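Long-range contacts in endoglucanase A (Clostridium acetobutylicum, PDB 3IK2), which cleaves internal beta-1,4-glycosidic bonds in glucans, probably including cellulose, as a member of glycoside hydrolase family 44: residues Lys59-Asn64 with Asp112-Leu117; Leu103-Gly107 with Lys204-Leu208. All coordinates share one frame; numbering follows the deposited sequence.

Interaction 1: Lys59-Asn64 with Asp112-Leu117; sequences KNESDN and DQSGPL
Ser62 and Gly115 form an antiparallel hydrogen-bonded pair, Ser62 N to Gly115 O at 2.9 Å, with Gly115 N returning a bond of 2.8 Å to Ser62 O. This places strand 115-116 at the edge of a small three-stranded antiparallel sheet, beside 61-63 and then 52-53, built from the excursions that follow two strands of the TIM-like barrel. Leu117 N extends the pairing to Asn60 O (3.0 Å), and between these bonds Glu61 and Pro116 form a non-hydrogen-bonded pair, a position whose register asks no N-H of the proline.

Glu61 holds CG anti to its own N (chi1 -176°) and is extended beyond it, which lays the chain alongside the Pro116 ring; its OE1 comes to 4.0 Å from Pro116 CD. Ser62 instead meets Leu117, its OG lying 3.3 Å from Leu117 CD2. That hydroxyl is also hydrogen-bonded to Asn53 and donates to a water, which passes a hydrogen bond on to Asp112 OD1. The same carboxylate oxygen accepts from Ser114 N, closing an Asx turn, and from Ser114 OG, both reaching it from one face of the carboxylate plane, so two protein donors and the water grip a single atom. Gln113, extended beyond CG, sets its amide against Asn64, NE2 being 3.6 Å from Asn64 CB, while NE2 is hydrogen-bonded to Asp51. At the other end of the pairing, a bridging water accepts from Asn60 ND2 and donates to Leu117 O, 2.7 Å from that carbonyl oxygen.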
# COMPACT_ATOMS: atom_id res chain seq x y z
N LYS A 59 24.40 -6.91 2.47
CA LYS A 59 25.77 -6.85 3.00
C LYS A 59 26.13 -5.57 3.73
O LYS A 59 27.32 -5.20 3.79
CB LYS A 59 26.80 -7.11 1.91
CG LYS A 59 26.78 -8.52 1.39
CD LYS A 59 26.33 -8.58 -0.04
CE LYS A 59 26.45 -10.02 -0.57
NZ LYS A 59 25.37 -10.20 -1.56
N ASN A 60 25.11 -4.92 4.30
CA ASN A 60 25.28 -3.66 5.00
C ASN A 60 26.03 -2.70 4.11
O ASN A 60 26.91 -2.00 4.57
CB ASN A 60 26.06 -3.89 6.28
CG ASN A 60 25.23 -4.52 7.36
OD1 ASN A 60 24.06 -4.22 7.51
ND2 ASN A 60 25.85 -5.41 8.15
N GLU A 61 25.69 -2.70 2.82
CA GLU A 61 26.42 -1.90 1.83
C GLU A 61 25.96 -0.44 1.75
O GLU A 61 24.75 -0.15 1.56
CB GLU A 61 26.34 -2.56 0.46
CG GLU A 61 27.15 -1.85 -0.62
CD GLU A 61 27.03 -2.55 -1.94
OE1 GLU A 61 27.73 -3.56 -2.12
OE2 GLU A 61 26.21 -2.11 -2.79
N SER A 62 26.93 0.46 1.89
CA SER A 62 26.72 1.89 1.72
C SER A 62 27.13 2.27 0.30
O SER A 62 28.26 2.00 -0.13
CB SER A 62 27.54 2.68 2.73
OG SER A 62 26.88 2.70 3.97
N ASP A 63 26.20 2.90 -0.41
CA ASP A 63 26.37 3.04 -1.84
C ASP A 63 25.42 4.07 -2.46
O ASP A 63 24.64 4.75 -1.76
CB ASP A 63 26.22 1.66 -2.52
CG ASP A 63 24.85 1.06 -2.30
OD1 ASP A 63 23.91 1.84 -2.02
OD2 ASP A 63 24.70 -0.18 -2.39
N ASN A 64 25.47 4.16 -3.78
CA ASN A 64 24.67 5.12 -4.53
C ASN A 64 23.39 4.47 -5.08
O ASN A 64 22.82 4.95 -6.05
CB ASN A 64 25.50 5.67 -5.71
CG ASN A 64 25.81 4.58 -6.77
OD1 ASN A 64 25.47 3.41 -6.61
ND2 ASN A 64 26.45 4.98 -7.85
N ASP A 112 28.71 7.79 3.63
CA ASP A 112 29.54 7.61 2.42
C ASP A 112 29.01 6.53 1.48
O ASP A 112 27.87 6.07 1.62
CB ASP A 112 31.04 7.41 2.76
CG ASP A 112 31.30 6.19 3.69
OD1 ASP A 112 30.72 5.11 3.49
OD2 ASP A 112 32.13 6.34 4.62
N GLN A 113 29.83 6.16 0.49
CA GLN A 113 29.52 5.07 -0.42
C GLN A 113 30.65 4.07 -0.38
O GLN A 113 31.08 3.61 -1.43
CB GLN A 113 29.36 5.57 -1.85
CG GLN A 113 28.16 6.47 -2.04
CD GLN A 113 28.05 7.04 -3.45
OE1 GLN A 113 28.71 6.55 -4.39
NE2 GLN A 113 27.18 8.04 -3.62
N SER A 114 31.10 3.72 0.82
CA SER A 114 32.30 2.87 0.97
C SER A 114 32.04 1.38 0.81
O SER A 114 32.95 0.59 0.99
CB SER A 114 33.06 3.14 2.28
OG SER A 114 32.21 3.02 3.41
N GLY A 115 30.81 0.99 0.45
CA GLY A 115 30.52 -0.41 0.16
C GLY A 115 30.09 -1.23 1.38
O GLY A 115 29.57 -0.68 2.35
N PRO A 116 30.31 -2.56 1.35
CA PRO A 116 29.91 -3.39 2.50
C PRO A 116 30.59 -2.94 3.79
O PRO A 116 31.81 -2.76 3.80
CB PRO A 116 30.36 -4.81 2.11
CG PRO A 116 30.50 -4.79 0.64
CD PRO A 116 30.92 -3.37 0.27
N LEU A 117 29.80 -2.69 4.83
CA LEU A 117 30.34 -2.25 6.12
C LEU A 117 30.63 -3.43 7.03
O LEU A 117 30.00 -4.50 6.91
CB LEU A 117 29.37 -1.27 6.79
CG LEU A 117 29.42 0.24 6.50
CD1 LEU A 117 30.31 0.71 5.33
CD2 LEU A 117 28.09 0.82 6.38
O HOH W 1 29.23 -6.27 4.97
O HOH W 2 28.37 -6.00 8.49
O HOH W 3 28.23 4.78 5.02

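Interaction 2: Leu103-Gly107 with Lys204-Leu208; sequences LQAGG and KDTQL
Lys204, extended from CG to its ammonium group after a first torsion of -87°, reaches out to Ala105 and Gly106, and Leu208, with CG anti to its backbone N (chi1 -168°), sets both methyls against Leu103, and one of them, CD2, against Ala105 as well. The two residues stand one turn apart on helix 198-215, as the bond from Leu208 N to Lys204 O confirms, and so face the same segment. In the TIM-like barrel this helix comes between barrel strands 174-177 and 220-226 in the chain, whereas Leu103-Gly107 is the end of barrel strand 99-103 and the loop after it; the contact therefore joins the C-terminal end of strand 99-103, and the loop that leaves it, to helix 198-215.

The polar half rests on Lys204 NZ. It donates to Ala105 O at 3.0 Å, in the carbonyl plane with a C=O...N angle of 156°, and makes a weak bond to Gly106 O at 3.2 Å. A salt bridge to Glu200, a turn earlier in the helix, gives the ammonium group a further partner and probably balances its charge. On the loop side, Asp178 accepts from the N-H groups of Ala105 and Gly106, so this bend of the backbone is held through its carbonyls and its amides alike.

The apolar half is buried. Leu208 slants across Leu103, its CD1 4.0 Å from Leu103 CD1, and Phe133 and Leu177 also touch the Leu208 side chain. The other methyl, Leu208 CD2, sits 3.9 Å from both Leu103 CB and Ala105 CB, and 3.7 Å from Gln104 O.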
# COMPACT_ATOMS: atom_id res chain seq x y z
N LEU A 103 10.64 9.72 5.61
CA LEU A 103 11.60 10.42 6.51
C LEU A 103 12.27 9.42 7.46
O LEU A 103 11.78 8.29 7.64
CB LEU A 103 10.91 11.57 7.27
CG LEU A 103 10.16 12.59 6.41
CD1 LEU A 103 9.41 13.57 7.29
CD2 LEU A 103 11.11 13.36 5.44
N GLN A 104 13.42 9.80 8.01
CA GLN A 104 14.30 8.87 8.73
C GLN A 104 14.11 9.03 10.24
O GLN A 104 13.99 10.15 10.74
CB GLN A 104 15.77 9.09 8.35
CG GLN A 104 16.13 8.72 6.90
CD GLN A 104 15.35 9.56 5.86
OE1 GLN A 104 15.31 10.78 5.95
NE2 GLN A 104 14.73 8.91 4.90
N ALA A 105 14.06 7.91 10.95
CA ALA A 105 13.86 7.91 12.40
C ALA A 105 14.76 6.86 13.07
O ALA A 105 14.96 6.90 14.30
CB ALA A 105 12.37 7.69 12.76
N GLY A 106 15.33 5.95 12.27
CA GLY A 106 16.16 4.85 12.79
C GLY A 106 17.25 5.32 13.74
O GLY A 106 17.47 4.72 14.81
N GLY A 107 17.92 6.41 13.35
CA GLY A 107 18.82 7.17 14.21
C GLY A 107 20.03 7.72 13.47
O GLY A 107 20.61 8.70 13.90
N LYS A 204 9.36 8.50 18.70
CA LYS A 204 9.95 8.88 17.41
C LYS A 204 8.90 9.20 16.37
O LYS A 204 9.00 10.21 15.67
CB LYS A 204 10.88 7.79 16.91
CG LYS A 204 12.30 7.93 17.45
CD LYS A 204 13.11 6.70 17.12
CE LYS A 204 14.60 6.94 17.42
NZ LYS A 204 15.40 5.76 17.00
N ASP A 205 7.86 8.37 16.28
CA ASP A 205 6.73 8.68 15.41
C ASP A 205 6.10 10.00 15.79
O ASP A 205 5.69 10.77 14.92
CB ASP A 205 5.68 7.57 15.44
CG ASP A 205 6.03 6.44 14.53
OD1 ASP A 205 7.22 6.35 14.15
OD2 ASP A 205 5.14 5.63 14.21
N THR A 206 6.02 10.28 17.08
CA THR A 206 5.32 11.48 17.53
C THR A 206 6.12 12.74 17.17
O THR A 206 5.58 13.68 16.63
CB THR A 206 4.98 11.42 19.06
OG1 THR A 206 4.02 10.37 19.30
CG2 THR A 206 4.41 12.72 19.52
N GLN A 207 7.41 12.73 17.48
CA GLN A 207 8.30 13.84 17.22
C GLN A 207 8.51 14.06 15.72
O GLN A 207 8.52 15.18 15.27
CB GLN A 207 9.64 13.60 17.91
CG GLN A 207 9.56 13.53 19.43
CD GLN A 207 10.94 13.42 20.07
OE1 GLN A 207 11.98 13.41 19.37
NE2 GLN A 207 10.97 13.34 21.40
N LEU A 208 8.66 12.98 14.96
CA LEU A 208 8.77 13.10 13.51
C LEU A 208 7.46 13.59 12.88
O LEU A 208 7.48 14.44 11.99
CB LEU A 208 9.24 11.79 12.88
CG LEU A 208 9.69 11.79 11.41
CD1 LEU A 208 10.66 12.98 11.09
CD2 LEU A 208 10.32 10.42 10.96

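Overall arrangement
Interaction 1 is a surface contact and interaction 2 a buried one; their centres are 23 Å apart and their nearest atoms about 13 Å, so they do not touch. The chain nevertheless links them: Leu103-Gly107 and Asp112-Leu117 belong to the same excursion after barrel strand 99-103. Near the barrel, interaction 2 fixes that excursion to a helix through leucine packing and a lysine on backbone carbonyls. Farther out, interaction 1 pairs it with Lys59-Asn64 by strand hydrogen bonds, helped by bridging waters and polar side chains. It also buries more surface, 471 against 273 Å².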